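Local structure of Rab GDP-dissociation inhibitor (Saccharomyces cerevisiae, 2BCG) at residues Ser74-Gly77 / Asp81-Val84; Tyr234-Tyr239 / Ala348-Ala353; Arg403-Lys408 / Tyr434-Gly439; Leu413-Asp418 / Thr427-Asp432. The protein inhibits release of GDP from the Rab GTPase SEC4, so regulating its nucleotide exchange, and extracts GDP-bound YPT7 from vacuolar membranes. All blocks are in the same frame, centred on the assembly; numbering follows the deposited sequence. Where two conformers were deposited one is given.

Interaction 1 of 4, residues Ser74-Gly77 / Asp81-Val84; sequences SKFG and DWNV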
loop_
_atom_site.group_PDB
_atom_site.type_symbol
_atom_site.label_atom_id
_atom_site.label_comp_id
_atom_site.label_asym_id
_atom_site.label_seq_id
_atom_site.Cartn_x
_atom_site.Cartn_y
_atom_site.Cartn_z
ATOM N N SER A 74 -11.982 24.041 -8.347
ATOM C CA SER A 74 -11.314 25.336 -8.444
ATOM C C SER A 74 -10.267 25.548 -7.345
ATOM O O SER A 74 -9.202 26.121 -7.595
ATOM C CB SER A 74 -12.326 26.496 -8.493
ATOM O OG SER A 74 -13.085 26.565 -7.300
ATOM N N LYS A 75 -10.547 25.043 -6.138
ATOM C CA LYS A 75 -9.642 25.194 -4.995
ATOM C C LYS A 75 -8.519 24.151 -5.011
ATOM O O LYS A 75 -7.365 24.446 -4.675
ATOM C CB LYS A 75 -10.456 25.069 -3.705
ATOM C CG LYS A 75 -9.941 25.850 -2.525
ATOM C CD LYS A 75 -10.979 25.903 -1.400
ATOM C CE LYS A 75 -12.070 26.945 -1.671
ATOM N NZ LYS A 75 -12.717 27.442 -0.416
ATOM N N PHE A 76 -8.853 22.926 -5.414
ATOM C CA PHE A 76 -7.926 21.808 -5.207
ATOM C C PHE A 76 -7.556 20.974 -6.414
ATOM O O PHE A 76 -6.752 20.051 -6.293
ATOM C CB PHE A 76 -8.488 20.887 -4.133
ATOM C CG PHE A 76 -8.651 21.553 -2.811
ATOM C CD1 PHE A 76 -7.535 22.001 -2.116
ATOM C CD2 PHE A 76 -9.923 21.723 -2.251
ATOM C CE1 PHE A 76 -7.669 22.622 -0.882
ATOM C CE2 PHE A 76 -10.062 22.341 -0.983
ATOM C CZ PHE A 76 -8.935 22.793 -0.323
ATOM N N GLY A 77 -8.133 21.287 -7.576
ATOM C CA GLY A 77 -7.921 20.468 -8.770
ATOM C C GLY A 77 -8.754 19.199 -8.796
ATOM O O GLY A 77 -9.685 19.019 -7.999
ATOM N N ASP A 81 -6.117 13.412 -8.651
ATOM C CA ASP A 81 -4.814 13.784 -8.127
ATOM C C ASP A 81 -4.635 13.524 -6.613
ATOM O O ASP A 81 -3.525 13.660 -6.073
ATOM C CB ASP A 81 -4.572 15.285 -8.338
ATOM C CG ASP A 81 -4.245 15.641 -9.779
ATOM O OD1 ASP A 81 -3.957 16.850 -10.009
ATOM O OD2 ASP A 81 -4.278 14.745 -10.657
ATOM N N TRP A 82 -5.721 13.182 -5.935
ATOM C CA TRP A 82 -5.705 13.104 -4.466
ATOM C C TRP A 82 -5.824 11.653 -4.003
ATOM O O TRP A 82 -6.769 10.964 -4.397
ATOM C CB TRP A 82 -6.842 13.959 -3.891
ATOM C CG TRP A 82 -6.640 15.444 -4.121
ATOM C CD1 TRP A 82 -6.931 16.158 -5.265
ATOM C CD2 TRP A 82 -6.074 16.373 -3.202
ATOM N NE1 TRP A 82 -6.555 17.479 -5.114
ATOM C CE2 TRP A 82 -6.065 17.651 -3.840
ATOM C CE3 TRP A 82 -5.601 16.271 -1.882
ATOM C CZ2 TRP A 82 -5.576 18.793 -3.203
ATOM C CZ3 TRP A 82 -5.116 17.405 -1.253
ATOM C CH2 TRP A 82 -5.106 18.652 -1.909
ATOM N N ASN A 83 -4.878 11.230 -3.161
ATOM C CA ASN A 83 -4.870 9.886 -2.572
ATOM C C ASN A 83 -4.429 10.110 -1.131
ATOM O O ASN A 83 -3.246 10.085 -0.818
ATOM C CB ASN A 83 -3.857 8.973 -3.272
ATOM C CG ASN A 83 -4.201 8.753 -4.724
ATOM O OD1 ASN A 83 -5.160 8.043 -5.027
ATOM N ND2 ASN A 83 -3.445 9.389 -5.633
ATOM N N VAL A 84 -5.392 10.408 -0.285
ATOM C CA VAL A 84 -5.095 10.881 1.045
ATOM C C VAL A 84 -5.229 9.771 2.077
ATOM O O VAL A 84 -6.325 9.233 2.258
ATOM C CB VAL A 84 -6.048 12.037 1.415
ATOM C CG1 VAL A 84 -5.735 12.557 2.826
ATOM C CG2 VAL A 84 -6.022 13.118 0.340
#
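Phe76 and Trp82 both set CG anti to their own carbonyl carbon (chi1 -61° and -67°), and with these turns the two aromatic side chains reach one another at the end of helix 69-76. The indole arrives with the edge that carries its nitrogen: Trp82 NE1 donates to Phe76 O at 2.8 Å. The oxygen lies close to the indole plane, the direction in which the N-H points, whereas the donor stands well above the carbonyl plane and the bond is somewhat bent. A carbonyl in the last turn of a helix has no amide further along the helix to serve it, and here two side chains supply the donors, since Ser358 OG also hydrogen-bonds to Phe76 O. Gly77 leaves the helix with positive phi, a conformation easy for a residue without a side chain, and the chain leads on to Trp82, whose indole reaches back to the helix end. Beside the bond, Trp82 CZ2 packs on Phe76 CB at 3.7 Å. The ring planes lie at 85°, with centroids 5.7 Å apart. A leucine in place of Trp82 would probably leave Phe76 O without its N-H donor and open a gap beside the Phe76 ring. Both aromatics are buried, with Leu55 of helix 55-62 and Ile316 of strand 303-317 touching each of them.

Interaction 2 of 4, residues Tyr234-Tyr239 / Ala348-Ala353; sequences YLYPMY and AIVSDA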
loop_
_atom_site.group_PDB
_atom_site.type_symbol
_atom_site.label_atom_id
_atom_site.label_comp_id
_atom_site.label_asym_id
_atom_site.label_seq_id
_atom_site.Cartn_x
_atom_site.Cartn_y
_atom_site.Cartn_z
ATOM N N TYR A 234 13.074 6.316 6.593
ATOM C CA TYR A 234 11.739 5.985 6.057
ATOM C C TYR A 234 11.591 5.998 4.568
ATOM O O TYR A 234 12.174 6.853 3.875
ATOM C CB TYR A 234 10.710 6.985 6.578
ATOM C CG TYR A 234 10.638 7.116 8.071
ATOM C CD1 TYR A 234 10.350 6.008 8.862
ATOM C CD2 TYR A 234 10.733 8.359 8.684
ATOM C CE1 TYR A 234 10.262 6.112 10.238
ATOM C CE2 TYR A 234 10.638 8.482 10.063
ATOM C CZ TYR A 234 10.386 7.358 10.846
ATOM O OH TYR A 234 10.261 7.493 12.216
ATOM N N LEU A 235 10.709 5.112 4.107
ATOM C CA LEU A 235 10.171 5.146 2.742
ATOM C C LEU A 235 8.641 5.418 2.756
ATOM O O LEU A 235 7.999 5.216 3.763
ATOM C CB LEU A 235 10.426 3.800 2.055
ATOM C CG LEU A 235 11.857 3.235 2.027
ATOM C CD1 LEU A 235 11.888 1.847 1.385
ATOM C CD2 LEU A 235 12.786 4.224 1.294
ATOM N N TYR A 236 8.106 5.851 1.619
ATOM C CA TYR A 236 6.668 6.113 1.488
ATOM C C TYR A 236 6.246 5.724 0.056
ATOM O O TYR A 236 6.960 6.026 -0.887
ATOM C CB TYR A 236 6.349 7.588 1.770
ATOM C CG TYR A 236 4.859 7.891 1.753
ATOM C CD1 TYR A 236 4.069 7.661 2.879
ATOM C CD2 TYR A 236 4.236 8.370 0.584
ATOM C CE1 TYR A 236 2.693 7.879 2.847
ATOM C CE2 TYR A 236 2.867 8.603 0.559
ATOM C CZ TYR A 236 2.104 8.346 1.677
ATOM O OH TYR A 236 0.754 8.604 1.597
ATOM N N PRO A 237 5.111 5.036 -0.098
ATOM C CA PRO A 237 4.677 4.629 -1.448
ATOM C C PRO A 237 4.114 5.759 -2.307
ATOM O O PRO A 237 3.277 6.560 -1.851
ATOM C CB PRO A 237 3.547 3.625 -1.182
ATOM C CG PRO A 237 2.994 4.032 0.145
ATOM C CD PRO A 237 4.162 4.596 0.943
ATOM N N MET A 238 4.513 5.768 -3.576
ATOM C CA MET A 238 3.883 6.632 -4.565
ATOM C C MET A 238 2.398 6.257 -4.663
ATOM O O MET A 238 2.026 5.051 -4.704
ATOM C CB MET A 238 4.557 6.436 -5.937
ATOM C CG MET A 238 6.020 6.819 -5.994
ATOM S SD MET A 238 6.294 8.555 -5.581
ATOM C CE MET A 238 5.472 9.308 -6.999
ATOM N N TYR A 239 1.574 7.302 -4.699
ATOM C CA TYR A 239 0.104 7.231 -4.715
ATOM C C TYR A 239 -0.549 6.841 -3.384
ATOM O O TYR A 239 -1.771 6.684 -3.318
ATOM C CB TYR A 239 -0.439 6.330 -5.831
ATOM C CG TYR A 239 -0.055 6.718 -7.218
ATOM C CD1 TYR A 239 -0.653 7.804 -7.887
ATOM C CD2 TYR A 239 0.923 6.003 -7.875
ATOM C CE1 TYR A 239 -0.289 8.117 -9.214
ATOM C CE2 TYR A 239 1.276 6.285 -9.174
ATOM C CZ TYR A 239 0.694 7.347 -9.823
ATOM O OH TYR A 239 1.085 7.606 -11.096
ATOM N N ALA A 348 3.066 13.663 9.927
ATOM C CA ALA A 348 3.537 12.977 8.728
ATOM C C ALA A 348 3.180 13.882 7.578
ATOM O O ALA A 348 2.009 14.214 7.366
ATOM C CB ALA A 348 2.849 11.628 8.546
ATOM N N ILE A 349 4.195 14.300 6.846
ATOM C CA ILE A 349 4.001 15.239 5.748
ATOM C C ILE A 349 4.469 14.612 4.441
ATOM O O ILE A 349 5.578 14.079 4.366
ATOM C CB ILE A 349 4.781 16.547 6.022
ATOM C CG1 ILE A 349 4.166 17.270 7.236
ATOM C CG2 ILE A 349 4.822 17.478 4.810
ATOM C CD1 ILE A 349 5.172 17.553 8.350
ATOM N N VAL A 350 3.593 14.658 3.426
ATOM C CA VAL A 350 3.898 14.185 2.079
ATOM C C VAL A 350 3.270 15.217 1.130
ATOM O O VAL A 350 2.479 16.083 1.574
ATOM C CB VAL A 350 3.372 12.726 1.855
ATOM C CG1 VAL A 350 4.232 11.702 2.618
ATOM C CG2 VAL A 350 1.861 12.629 2.246
ATOM N N SER A 351 3.565 15.129 -0.151
ATOM C CA SER A 351 3.121 16.177 -1.039
ATOM C C SER A 351 2.964 15.652 -2.469
ATOM O O SER A 351 2.896 14.454 -2.691
ATOM C CB SER A 351 4.098 17.346 -0.939
ATOM O OG SER A 351 5.380 16.969 -1.415
ATOM N N ASP A 352 2.929 16.569 -3.430
ATOM C CA ASP A 352 2.745 16.185 -4.832
ATOM C C ASP A 352 3.875 15.247 -5.306
ATOM O O ASP A 352 3.703 14.512 -6.300
ATOM C CB ASP A 352 2.408 17.380 -5.793
ATOM C CG ASP A 352 3.640 18.207 -6.217
ATOM O OD1 ASP A 352 3.435 19.356 -6.692
ATOM O OD2 ASP A 352 4.779 17.741 -6.098
ATOM N N ALA A 353 5.025 15.254 -4.609
ATOM C CA ALA A 353 6.166 14.396 -4.973
ATOM C C ALA A 353 5.847 12.907 -4.855
ATOM O O ALA A 353 6.532 12.061 -5.433
ATOM C CB ALA A 353 7.387 14.727 -4.111
#
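The carbonyl oxygen of Ala353 accepts a hydrogen bond from Lys113 NZ and is also touched by the end of Met238, whose CE lies 3.3 Å and SD 3.5 Å from Ala353 O. Met238 gets there by bending at both chi2 and chi3, a fold that an unbranched, flexible chain allows. The other half of the contact is apolar. Tyr236 holds CG anti to the backbone N (chi1 -175°), and Val350 presses one methyl over the ring: Val350 CG1 sits 3.8 Å from the centroid of Tyr236 and only 5° off the ring normal, a well-centred CH-pi contact. Pro237 CD lies against the opposite face, nearer the rim, so the ring is sandwiched between aliphatic groups. A flat aromatic suits this slot, and its hydroxyl adds a polar end, Tyr236 OH being hydrogen-bonded to Asp85 OD2. His354 meets the same ring edge-to-face. Tyr236 to Tyr239 fall in a region, 236-261, that interacts with YPT1. Strand 234-237, central in a three-stranded antiparallel sheet between 91-92 and 112-114, is thereby packed by side chains against strand 345-351 of the large mixed sheet.

Interaction 3 of 4, residues Arg403-Lys408 / Tyr434-Gly439; sequences REDGSK and YFRVTG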
loop_
_atom_site.group_PDB
_atom_site.type_symbol
_atom_site.label_atom_id
_atom_site.label_comp_id
_atom_site.label_asym_id
_atom_site.label_seq_id
_atom_site.Cartn_x
_atom_site.Cartn_y
_atom_site.Cartn_z
ATOM N N ARG A 403 -9.969 -10.135 21.683
ATOM C CA ARG A 403 -10.065 -10.639 23.050
ATOM C C ARG A 403 -9.249 -11.928 23.192
ATOM O O ARG A 403 -8.632 -12.158 24.240
ATOM C CB ARG A 403 -11.538 -10.857 23.388
ATOM C CG ARG A 403 -12.336 -9.571 23.570
ATOM C CD ARG A 403 -13.802 -9.831 23.914
ATOM N NE ARG A 403 -14.591 -8.594 23.886
ATOM C CZ ARG A 403 -14.649 -7.702 24.883
ATOM N NH1 ARG A 403 -13.970 -7.901 26.016
ATOM N NH2 ARG A 403 -15.377 -6.594 24.743
ATOM N N GLU A 404 -9.244 -12.758 22.145
ATOM C CA GLU A 404 -8.551 -14.057 22.148
ATOM C C GLU A 404 -7.776 -14.277 20.840
ATOM O O GLU A 404 -8.010 -13.546 19.864
ATOM C CB GLU A 404 -9.544 -15.217 22.393
ATOM C CG GLU A 404 -10.443 -15.084 23.636
ATOM C CD GLU A 404 -9.683 -15.146 24.965
ATOM O OE1 GLU A 404 -8.551 -15.696 25.015
ATOM O OE2 GLU A 404 -10.221 -14.634 25.983
ATOM N N ASP A 405 -6.851 -15.250 20.821
ATOM C CA ASP A 405 -5.907 -15.397 19.707
ATOM C C ASP A 405 -6.480 -16.137 18.497
ATOM O O ASP A 405 -5.812 -16.266 17.485
ATOM C CB ASP A 405 -4.526 -15.925 20.144
ATOM C CG ASP A 405 -4.486 -17.431 20.411
ATOM O OD1 ASP A 405 -5.514 -18.145 20.284
ATOM O OD2 ASP A 405 -3.372 -17.901 20.725
ATOM N N GLY A 406 -7.712 -16.622 18.618
ATOM C CA GLY A 406 -8.421 -17.278 17.521
ATOM C C GLY A 406 -8.310 -18.792 17.535
ATOM O O GLY A 406 -8.956 -19.453 16.764
ATOM N N SER A 407 -7.482 -19.352 18.410
ATOM C CA SER A 407 -7.304 -20.808 18.391
ATOM C C SER A 407 -8.593 -21.521 18.756
ATOM O O SER A 407 -8.865 -22.613 18.236
ATOM C CB SER A 407 -6.174 -21.235 19.332
ATOM O OG SER A 407 -6.380 -20.742 20.645
ATOM N N LYS A 408 -9.367 -20.927 19.668
ATOM C CA LYS A 408 -10.585 -21.576 20.153
ATOM C C LYS A 408 -11.732 -21.629 19.147
ATOM O O LYS A 408 -12.522 -22.575 19.152
ATOM C CB LYS A 408 -11.093 -20.923 21.429
ATOM C CG LYS A 408 -10.235 -21.150 22.643
ATOM C CD LYS A 408 -10.988 -20.584 23.850
ATOM C CE LYS A 408 -10.117 -20.534 25.084
ATOM N NZ LYS A 408 -10.740 -19.635 26.090
ATOM N N TYR A 434 -0.097 -15.082 11.501
ATOM C CA TYR A 434 0.297 -16.181 10.638
ATOM C C TYR A 434 0.701 -17.395 11.488
ATOM O O TYR A 434 0.289 -18.526 11.181
ATOM C CB TYR A 434 1.449 -15.768 9.748
ATOM C CG TYR A 434 1.865 -16.816 8.756
ATOM C CD1 TYR A 434 2.753 -17.829 9.115
ATOM C CD2 TYR A 434 1.356 -16.808 7.457
ATOM C CE1 TYR A 434 3.152 -18.781 8.207
ATOM C CE2 TYR A 434 1.743 -17.761 6.533
ATOM C CZ TYR A 434 2.637 -18.750 6.916
ATOM O OH TYR A 434 2.999 -19.691 5.990
ATOM N N PHE A 435 1.503 -17.153 12.530
ATOM C CA PHE A 435 1.899 -18.210 13.496
ATOM C C PHE A 435 0.664 -18.833 14.155
ATOM O O PHE A 435 0.557 -20.073 14.265
ATOM C CB PHE A 435 2.867 -17.633 14.544
ATOM C CG PHE A 435 3.297 -18.631 15.584
ATOM C CD1 PHE A 435 2.862 -18.508 16.900
ATOM C CD2 PHE A 435 4.114 -19.700 15.242
ATOM C CE1 PHE A 435 3.264 -19.460 17.883
ATOM C CE2 PHE A 435 4.519 -20.650 16.202
ATOM C CZ PHE A 435 4.083 -20.530 17.514
ATOM N N ARG A 436 -0.278 -17.998 14.583
ATOM C CA ARG A 436 -1.556 -18.466 15.151
ATOM C C ARG A 436 -2.348 -19.341 14.170
ATOM O O ARG A 436 -2.885 -20.414 14.541
ATOM C CB ARG A 436 -2.419 -17.292 15.641
ATOM C CG ARG A 436 -1.907 -16.654 16.937
ATOM C CD ARG A 436 -2.187 -15.150 17.026
ATOM N NE ARG A 436 -3.576 -14.780 16.820
ATOM C CZ ARG A 436 -3.948 -13.515 16.573
ATOM N NH1 ARG A 436 -3.010 -12.564 16.515
ATOM N NH2 ARG A 436 -5.232 -13.199 16.378
ATOM N N VAL A 437 -2.396 -18.911 12.911
ATOM C CA VAL A 437 -3.147 -19.642 11.877
ATOM C C VAL A 437 -2.459 -20.962 11.478
ATOM O O VAL A 437 -3.124 -22.010 11.363
ATOM C CB VAL A 437 -3.393 -18.722 10.648
ATOM C CG1 VAL A 437 -3.926 -19.522 9.442
ATOM C CG2 VAL A 437 -4.356 -17.625 11.001
ATOM N N THR A 438 -1.146 -20.933 11.254
ATOM C CA THR A 438 -0.444 -22.089 10.663
ATOM C C THR A 438 0.317 -22.963 11.675
ATOM O O THR A 438 0.681 -24.118 11.356
ATOM C CB THR A 438 0.591 -21.654 9.602
ATOM O OG1 THR A 438 1.707 -21.037 10.266
ATOM C CG2 THR A 438 -0.022 -20.743 8.514
ATOM N N GLY A 439 0.604 -22.418 12.862
ATOM C CA GLY A 439 1.350 -23.148 13.908
ATOM C C GLY A 439 2.866 -23.109 13.799
ATOM O O GLY A 439 3.578 -23.713 14.609
HETATM O O HOH W 1 -8.212 -13.655 17.043
#
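Arg436 grips the backbone of Asp405 closely, while the carboxylate of Asp405 turns aside to serve its own loop. The tight part is a carbonyl held at the edge of a guanidinium: Arg436 NE donates to Asp405 O at 2.8 Å, in the carbonyl plane and on a lone pair, with the oxygen near the guanidinium plane. Arg436 NH2 adds only a weak, strongly bent bond to the same Asp405 O at 3.3 Å. Bends at chi2 and chi3 (148° and 53°) bring the long side chain round so that its edge faces the loop, and Arg436 CD rests against Asp405 CB at 4.0 Å. An arginine suits a site with several oxygens, for NH1 also forms a salt bridge with Asp432 and NH2 a hydrogen bond with Leu413 O. The loop itself is shaped by an Asx turn, in which Asp405 OD1 accepts from Ser407 N at 3.0 Å. Gly406, in the middle of that turn, has backbone angles that would jam a CB against the preceding carbonyl. The contact is looser where Glu404 O lies 4.5 Å from Arg436 NH2: a water bridges the two, donating to Glu404 O at 2.8 Å and accepting weakly from Arg436 NH2. The solvent side belongs to the side chains of Asp405 and Glu404, exposed residues of the loop that precedes strand 411-413.

Interaction 4 of 4, residues Leu413-Asp418 / Thr427-Asp432; sequences LSRSYD and TDDVKD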
loop_
_atom_site.group_PDB
_atom_site.type_symbol
_atom_site.label_atom_id
_atom_site.label_comp_id
_atom_site.label_asym_id
_atom_site.label_seq_id
_atom_site.Cartn_x
_atom_site.Cartn_y
_atom_site.Cartn_z
ATOM N N LEU A 413 -8.233 -12.468 14.363
ATOM C CA LEU A 413 -8.494 -11.036 14.178
ATOM C C LEU A 413 -7.250 -10.210 14.259
ATOM O O LEU A 413 -6.324 -10.463 15.064
ATOM C CB LEU A 413 -9.498 -10.555 15.221
ATOM C CG LEU A 413 -10.840 -11.306 15.143
ATOM C CD1 LEU A 413 -11.769 -11.012 16.308
ATOM C CD2 LEU A 413 -11.549 -11.118 13.795
ATOM N N SER A 414 -7.229 -9.171 13.424
ATOM C CA SER A 414 -6.126 -8.218 13.481
ATOM C C SER A 414 -6.385 -7.111 14.505
ATOM O O SER A 414 -7.538 -6.880 14.927
ATOM C CB SER A 414 -5.912 -7.598 12.077
ATOM O OG SER A 414 -7.126 -6.978 11.641
ATOM N N ARG A 415 -5.321 -6.383 14.843
ATOM C CA ARG A 415 -5.415 -5.202 15.683
ATOM C C ARG A 415 -5.720 -3.932 14.852
ATOM O O ARG A 415 -5.265 -3.791 13.709
ATOM C CB ARG A 415 -4.093 -5.005 16.431
ATOM C CG ARG A 415 -3.650 -6.191 17.352
ATOM C CD ARG A 415 -2.240 -5.939 17.873
ATOM N NE ARG A 415 -2.311 -4.821 18.812
ATOM C CZ ARG A 415 -2.613 -4.927 20.102
ATOM N NH1 ARG A 415 -2.820 -6.130 20.655
ATOM N NH2 ARG A 415 -2.684 -3.826 20.850
ATOM N N SER A 416 -6.486 -3.007 15.421
ATOM C CA SER A 416 -6.657 -1.700 14.746
ATOM C C SER A 416 -5.298 -1.057 14.507
ATOM O O SER A 416 -4.349 -1.281 15.275
ATOM C CB SER A 416 -7.497 -0.732 15.577
ATOM O OG SER A 416 -8.744 -1.267 15.912
ATOM N N TYR A 417 -5.175 -0.255 13.446
ATOM C CA TYR A 417 -3.863 0.393 13.184
ATOM C C TYR A 417 -3.589 1.449 14.242
ATOM O O TYR A 417 -4.458 2.272 14.538
ATOM C CB TYR A 417 -3.850 0.992 11.772
ATOM C CG TYR A 417 -4.095 -0.100 10.751
ATOM C CD1 TYR A 417 -3.098 -1.052 10.492
ATOM C CD2 TYR A 417 -5.326 -0.236 10.106
ATOM C CE1 TYR A 417 -3.305 -2.115 9.639
ATOM C CE2 TYR A 417 -5.548 -1.294 9.197
ATOM C CZ TYR A 417 -4.523 -2.230 8.969
ATOM O OH TYR A 417 -4.722 -3.305 8.122
ATOM N N ASP A 418 -2.394 1.365 14.818
ATOM C CA ASP A 418 -2.109 2.084 16.056
ATOM C C ASP A 418 -1.500 3.468 15.789
ATOM O O ASP A 418 -1.443 3.922 14.639
ATOM C CB ASP A 418 -1.244 1.207 16.991
ATOM C CG ASP A 418 0.168 0.956 16.470
ATOM O OD1 ASP A 418 0.830 -0.023 16.939
ATOM O OD2 ASP A 418 0.659 1.736 15.634
ATOM N N THR A 427 3.402 -5.288 10.827
ATOM C CA THR A 427 4.029 -6.561 10.402
ATOM C C THR A 427 4.219 -7.517 11.590
ATOM O O THR A 427 4.169 -8.738 11.428
ATOM C CB THR A 427 5.329 -6.375 9.613
ATOM O OG1 THR A 427 6.189 -5.500 10.326
ATOM C CG2 THR A 427 5.013 -5.762 8.257
ATOM N N ASP A 428 4.456 -6.976 12.780
ATOM C CA ASP A 428 4.438 -7.836 13.983
ATOM C C ASP A 428 3.098 -8.566 14.064
ATOM O O ASP A 428 3.057 -9.769 14.385
ATOM C CB ASP A 428 4.692 -7.047 15.278
ATOM C CG ASP A 428 6.123 -6.575 15.398
ATOM O OD1 ASP A 428 6.362 -5.729 16.294
ATOM O OD2 ASP A 428 7.001 -7.043 14.637
ATOM N N ASP A 429 1.999 -7.831 13.811
ATOM C CA ASP A 429 0.652 -8.407 13.877
ATOM C C ASP A 429 0.487 -9.467 12.777
ATOM O O ASP A 429 0.014 -10.578 13.037
ATOM C CB ASP A 429 -0.411 -7.314 13.730
ATOM C CG ASP A 429 -1.788 -7.754 14.194
ATOM O OD1 ASP A 429 -1.873 -8.685 15.056
ATOM O OD2 ASP A 429 -2.781 -7.154 13.727
ATOM N N VAL A 430 0.881 -9.156 11.543
ATOM C CA VAL A 430 0.866 -10.181 10.484
ATOM C C VAL A 430 1.594 -11.471 10.911
ATOM O O VAL A 430 1.071 -12.563 10.763
ATOM C CB VAL A 430 1.532 -9.628 9.211
ATOM C CG1 VAL A 430 1.850 -10.744 8.175
ATOM C CG2 VAL A 430 0.628 -8.540 8.593
ATOM N N LYS A 431 2.815 -11.329 11.424
ATOM C CA LYS A 431 3.632 -12.516 11.766
ATOM C C LYS A 431 2.965 -13.298 12.884
ATOM O O LYS A 431 2.918 -14.552 12.853
ATOM C CB LYS A 431 5.044 -12.110 12.210
ATOM C CG LYS A 431 5.972 -11.738 11.043
ATOM C CD LYS A 431 7.428 -11.356 11.460
ATOM C CE LYS A 431 7.541 -9.942 12.027
ATOM N NZ LYS A 431 8.959 -9.481 12.290
ATOM N N ASP A 432 2.418 -12.579 13.862
ATOM C CA ASP A 432 1.760 -13.228 14.983
ATOM C C ASP A 432 0.513 -13.984 14.501
ATOM O O ASP A 432 0.306 -15.151 14.871
ATOM C CB ASP A 432 1.403 -12.185 16.052
ATOM C CG ASP A 432 0.733 -12.799 17.247
ATOM O OD1 ASP A 432 -0.344 -12.297 17.667
ATOM O OD2 ASP A 432 1.267 -13.834 17.765
HETATM O O HOH W 2 -3.963 -9.796 16.189
HETATM O O HOH W 3 -3.034 -4.860 12.251
#
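Ser414 and Arg415 run in extended conformation past one side of helix 424-438, with the CA of Ser414 6.8 Å from that of Asp429 and the Arg415 amide directed at the helix. Asp429 meets it with its carboxylate. CG lies anti to the backbone N (chi1 -163°), which carries the group out toward the loop, and Arg415 N donates to Asp429 OD2 at 2.9 Å in an almost straight bond (175°). The N-H comes in on the syn side, somewhat out of the carboxylate plane. Two waters complete the link: one donates to Asp429 OD1 at 2.6 Å and to Leu413 O, the other to Asp429 OD2 at 2.7 Å and to Arg415 O. One buried carboxylate thus holds, directly or through water, three polar backbone atoms, Leu413 O, Arg415 N and Arg415 O, and aspartate is short enough to do so without pushing the loop off the helix. Arg415 and Asp429 do not pair as ions: Arg415 lays its aliphatic part on the carboxylate, CG being 3.8 Å from Asp429 OD1, and sends its guanidinium to a salt bridge with Glu401. An alanine in place of Asp429 would probably leave the Arg415 amide without its acceptor and the two waters without their hold on the helix. Ser414 OG bonds to Glu23 of helix 21-32, and Val430 packs on Thr22 and Ile25 of the same helix, so the loop leaving strand 411-413, an outermost strand of the parallel sheet, is held between helices 21-32 and 424-438.

In the fold
Along the chain, interaction 1 closes before interaction 2 opens, and both precede the C-terminal pair, interaction 4 being nested in the loop interaction 3 closes. Interactions 1 and 2 have centres about 15 Å apart and touch where Asn83 CB meets Tyr239 O at 3.1 Å. Interactions 3 and 4, centres about 12 Å apart, share helix 424-438, and Arg436 NH2 joins them through a probable hydrogen bond to Leu413 O. Centres of interactions 1 and 3 lie about 42 Å apart, on opposite sides of the chain's centre. The first two lie by the mixed and three-stranded sheets, the latter with a YPT1-interacting region; the others flank strand 411-413, edge of the Rossmann-like parallel sheet.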